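Local coordinates for GCN5-related N-acetyltransferase:Aminotransferase, class-II (PDB 2FIW), which binds acetyl coenzyme A and, as a GCN5-related N-acetyltransferase, probably transfers its acetyl group to an amine acceptor, at residues A[78-86]-A[111-121]. Residues are numbered along the deposited sequence; the frame is centred on the assembly and turned at random.
Sequences SLKGPDHID and AGARGALILTV. With ACO (acetyl coenzyme *a), chain C.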
# COMPACT_ATOMS: atom_id res chain seq x y z
N SER A 78 -4.97 -1.36 -1.71
CA SER A 78 -6.15 -2.07 -1.26
C SER A 78 -6.94 -1.28 -0.26
O SER A 78 -6.42 -0.84 0.77
CB SER A 78 -5.75 -3.41 -0.67
OG SER A 78 -6.79 -4.37 -0.83
N LEU A 79 -8.21 -1.08 -0.58
CA LEU A 79 -9.13 -0.46 0.35
C LEU A 79 -9.90 -1.54 1.10
O LEU A 79 -10.46 -2.45 0.49
CB LEU A 79 -10.08 0.48 -0.41
CG LEU A 79 -11.11 1.22 0.45
CD1 LEU A 79 -10.49 2.47 1.06
CD2 LEU A 79 -12.30 1.57 -0.44
N LYS A 80 -9.87 -1.47 2.43
CA LYS A 80 -10.69 -2.33 3.28
C LYS A 80 -11.88 -1.52 3.74
O LYS A 80 -11.75 -0.35 4.12
CB LYS A 80 -9.91 -2.84 4.49
CG LYS A 80 -10.75 -3.69 5.45
CD LYS A 80 -9.89 -4.45 6.45
CE LYS A 80 -10.77 -5.10 7.51
NZ LYS A 80 -10.38 -6.53 7.79
N GLY A 81 -13.06 -2.14 3.67
CA GLY A 81 -14.29 -1.54 4.18
C GLY A 81 -14.54 -0.22 3.49
O GLY A 81 -14.05 -0.00 2.37
N PRO A 82 -15.27 0.70 4.16
CA PRO A 82 -15.53 2.01 3.58
C PRO A 82 -14.30 2.95 3.52
O PRO A 82 -14.12 3.67 2.52
CB PRO A 82 -16.63 2.59 4.50
CG PRO A 82 -16.40 1.93 5.82
CD PRO A 82 -15.88 0.55 5.50
N ASP A 83 -13.45 2.92 4.55
CA ASP A 83 -12.48 3.99 4.74
C ASP A 83 -11.05 3.62 5.16
O ASP A 83 -10.30 4.49 5.59
CB ASP A 83 -13.04 5.01 5.74
CG ASP A 83 -13.46 4.37 7.05
OD1 ASP A 83 -13.09 3.20 7.33
OD2 ASP A 83 -14.17 5.07 7.82
N HIS A 84 -10.67 2.35 5.03
CA HIS A 84 -9.30 1.95 5.36
C HIS A 84 -8.40 1.71 4.16
O HIS A 84 -8.68 0.83 3.34
CB HIS A 84 -9.28 0.71 6.24
CG HIS A 84 -9.81 0.94 7.61
ND1 HIS A 84 -11.16 0.91 7.90
CD2 HIS A 84 -9.18 1.20 8.77
CE1 HIS A 84 -11.33 1.15 9.18
NE2 HIS A 84 -10.15 1.33 9.74
N ILE A 85 -7.31 2.46 4.08
CA ILE A 85 -6.24 2.12 3.16
C ILE A 85 -5.45 1.00 3.80
O ILE A 85 -4.63 1.23 4.68
CB ILE A 85 -5.32 3.32 2.85
CG1 ILE A 85 -6.13 4.42 2.14
CG2 ILE A 85 -4.09 2.87 2.03
CD1 ILE A 85 -5.27 5.48 1.51
N ASP A 86 -5.72 -0.22 3.35
CA ASP A 86 -5.15 -1.42 3.94
C ASP A 86 -3.73 -1.72 3.44
O ASP A 86 -2.90 -2.20 4.20
CB ASP A 86 -6.07 -2.61 3.68
CG ASP A 86 -5.70 -3.83 4.53
OD1 ASP A 86 -5.58 -3.68 5.76
OD2 ASP A 86 -5.54 -4.92 3.96
N ALA A 111 -13.54 5.50 -2.20
CA ALA A 111 -14.03 5.60 -0.83
C ALA A 111 -15.04 6.74 -0.66
O ALA A 111 -16.04 6.59 0.04
CB ALA A 111 -12.87 5.73 0.14
N GLY A 112 -14.79 7.88 -1.28
CA GLY A 112 -15.77 8.97 -1.33
C GLY A 112 -17.08 8.49 -1.94
O GLY A 112 -18.14 8.71 -1.37
N ALA A 113 -17.00 7.79 -3.07
CA ALA A 113 -18.19 7.22 -3.72
C ALA A 113 -18.92 6.15 -2.90
O ALA A 113 -19.95 5.64 -3.34
CB ALA A 113 -17.83 6.67 -5.11
N ARG A 114 -18.39 5.81 -1.73
CA ARG A 114 -19.01 4.82 -0.82
C ARG A 114 -19.45 5.44 0.52
O ARG A 114 -19.63 4.74 1.52
CB ARG A 114 -18.03 3.68 -0.52
CG ARG A 114 -17.73 2.74 -1.66
CD ARG A 114 -16.59 1.81 -1.28
NE ARG A 114 -17.03 0.47 -0.89
CZ ARG A 114 -17.53 0.13 0.29
NH1 ARG A 114 -17.70 1.04 1.24
NH2 ARG A 114 -17.88 -1.13 0.53
N GLY A 115 -19.61 6.77 0.55
CA GLY A 115 -20.00 7.47 1.76
C GLY A 115 -18.88 8.08 2.57
O GLY A 115 -19.05 9.18 3.12
N ALA A 116 -17.75 7.39 2.63
CA ALA A 116 -16.66 7.75 3.54
C ALA A 116 -16.32 9.24 3.55
O ALA A 116 -16.30 9.90 2.51
CB ALA A 116 -15.40 6.90 3.27
N LEU A 117 -16.07 9.76 4.74
CA LEU A 117 -15.74 11.17 4.88
C LEU A 117 -14.31 11.30 5.39
O LEU A 117 -13.63 12.28 5.12
CB LEU A 117 -16.73 11.85 5.84
CG LEU A 117 -18.22 11.50 5.68
CD1 LEU A 117 -19.00 11.74 6.98
CD2 LEU A 117 -18.84 12.25 4.51
N ILE A 118 -13.88 10.28 6.14
CA ILE A 118 -12.55 10.25 6.75
C ILE A 118 -11.86 8.94 6.35
O ILE A 118 -12.18 7.87 6.89
CB ILE A 118 -12.62 10.41 8.32
CG1 ILE A 118 -13.32 11.73 8.71
CG2 ILE A 118 -11.21 10.34 8.94
CD1 ILE A 118 -14.06 11.69 10.04
N LEU A 119 -10.94 9.04 5.39
CA LEU A 119 -10.05 7.93 5.03
C LEU A 119 -8.99 7.73 6.10
O LEU A 119 -8.48 8.70 6.69
CB LEU A 119 -9.38 8.16 3.67
CG LEU A 119 -9.83 7.35 2.44
CD1 LEU A 119 -8.67 7.13 1.50
CD2 LEU A 119 -10.38 5.99 2.80
N THR A 120 -8.63 6.48 6.36
CA THR A 120 -7.64 6.19 7.38
C THR A 120 -6.62 5.15 6.91
O THR A 120 -6.96 4.27 6.12
CB THR A 120 -8.30 5.86 8.75
OG1 THR A 120 -7.29 5.53 9.71
CG2 THR A 120 -9.28 4.71 8.63
N VAL A 121 -5.38 5.29 7.37
CA VAL A 121 -4.28 4.39 7.04
C VAL A 121 -3.41 4.23 8.29
O VAL A 121 -3.23 5.18 9.03
CB VAL A 121 -3.44 4.89 5.80
CG1 VAL A 121 -2.75 6.24 6.06
CG2 VAL A 121 -2.43 3.85 5.37
N1A ACO C . 10.89 13.65 -9.49
C2A ACO C . 11.04 13.80 -8.16
N3A ACO C . 10.15 13.28 -7.30
C4A ACO C . 9.06 12.57 -7.71
C5A ACO C . 8.84 12.36 -9.07
C6A ACO C . 9.84 12.95 -10.01
N6A ACO C . 9.71 12.80 -11.35
N7A ACO C . 7.71 11.64 -9.20
C8A ACO C . 7.24 11.39 -7.95
N9A ACO C . 8.06 11.97 -7.06
C1B ACO C . 7.96 11.97 -5.57
C2B ACO C . 6.68 12.55 -5.00
O2B ACO C . 6.74 13.97 -4.93
C3B ACO C . 6.65 11.91 -3.62
O3B ACO C . 7.23 12.76 -2.64
P3B ACO C . 6.83 12.67 -1.07
O7A ACO C . 7.53 11.43 -0.50
O8A ACO C . 5.33 12.53 -1.06
O9A ACO C . 7.35 13.98 -0.52
C4B ACO C . 7.47 10.62 -3.75
O4B ACO C . 8.11 10.66 -5.02
C5B ACO C . 6.61 9.36 -3.67
O5B ACO C . 5.48 9.53 -4.54
P1A ACO C . 5.00 8.41 -5.59
O1A ACO C . 6.03 8.28 -6.70
O2A ACO C . 3.57 8.78 -5.91
O3A ACO C . 5.00 7.10 -4.65
P2A ACO C . 5.77 5.75 -4.99
O4A ACO C . 7.25 6.01 -4.83
O5A ACO C . 5.24 5.24 -6.30
O6A ACO C . 5.28 4.74 -3.82
CBP ACO C . 5.22 3.93 -1.47
CCP ACO C . 5.09 5.11 -2.45
CDP ACO C . 5.16 4.50 -0.05
CEP ACO C . 4.09 2.94 -1.69
CAP ACO C . 6.55 3.17 -1.69
OAP ACO C . 7.69 3.95 -1.30
C9P ACO C . 6.66 1.76 -1.11
O9P ACO C . 6.26 0.71 -1.81
N8P ACO C . 7.17 1.60 0.05
C7P ACO C . 7.43 0.36 0.79
C6P ACO C . 6.17 -0.36 1.29
C5P ACO C . 5.43 0.56 2.21
O5P ACO C . 6.02 1.21 3.06
N4P ACO C . 4.12 0.62 2.04
C3P ACO C . 3.21 1.45 2.79
C2P ACO C . 2.83 0.69 4.05
S1P ACO C . 1.38 1.50 4.61
C ACO C . 0.13 0.48 4.20
O ACO C . 0.27 -0.34 3.29
CH3 ACO C . -1.00 0.56 4.87
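The imidazole of His84 lies against the methyl of Thr120 in a CH-pi contact, CG2 standing 3.8 Å from the ring centroid and only 22° off the normal, nearer the ring's rim than its middle. Thr120 presents this methyl because its hydroxyl is anti to the backbone N (chi1 177°), which leaves CG2 between the backbone N and the carbonyl carbon. The backbones beneath form a parallel bridge: Thr120 N donates to Asp83 O at 2.7 Å, and Thr120 O accepts from Ile85 N, so that the N-H and C=O of one threonine straddle His84, bonding to the residues before and after it. On the opposite face of the sheet, with Ile85 and Val121, the packing is apolar. Leu119 reaches Ile85 through CD1, 3.8 Å from Ile85 CG1, the two side chains at about a right angle, while its CD2 meets Leu79 CD1 at 3.9 Å. Val121 extends the same surface to the bound acetyl donor, its CG2 lying 3.6 Å from the acetyl methyl CH3 of acetyl coenzyme A. Farther out, the hairpin loop 81-83 rests on the helix end, with Ala111 CB 3.4 Å from Pro82 O. The whole exemplifies the beta-alpha-beta crossover of the GNAT fold: strand 84-90 leads into helix 99-112, which returns the chain to strand 118-123 alongside. Leu107 and Ile104 of that helix pack on Leu79 and Ile85, respectively, Phe131 of helix 128-132 touches Ile85 and Val121, and strand 149-159 flanks strand 118-123 on its other edge.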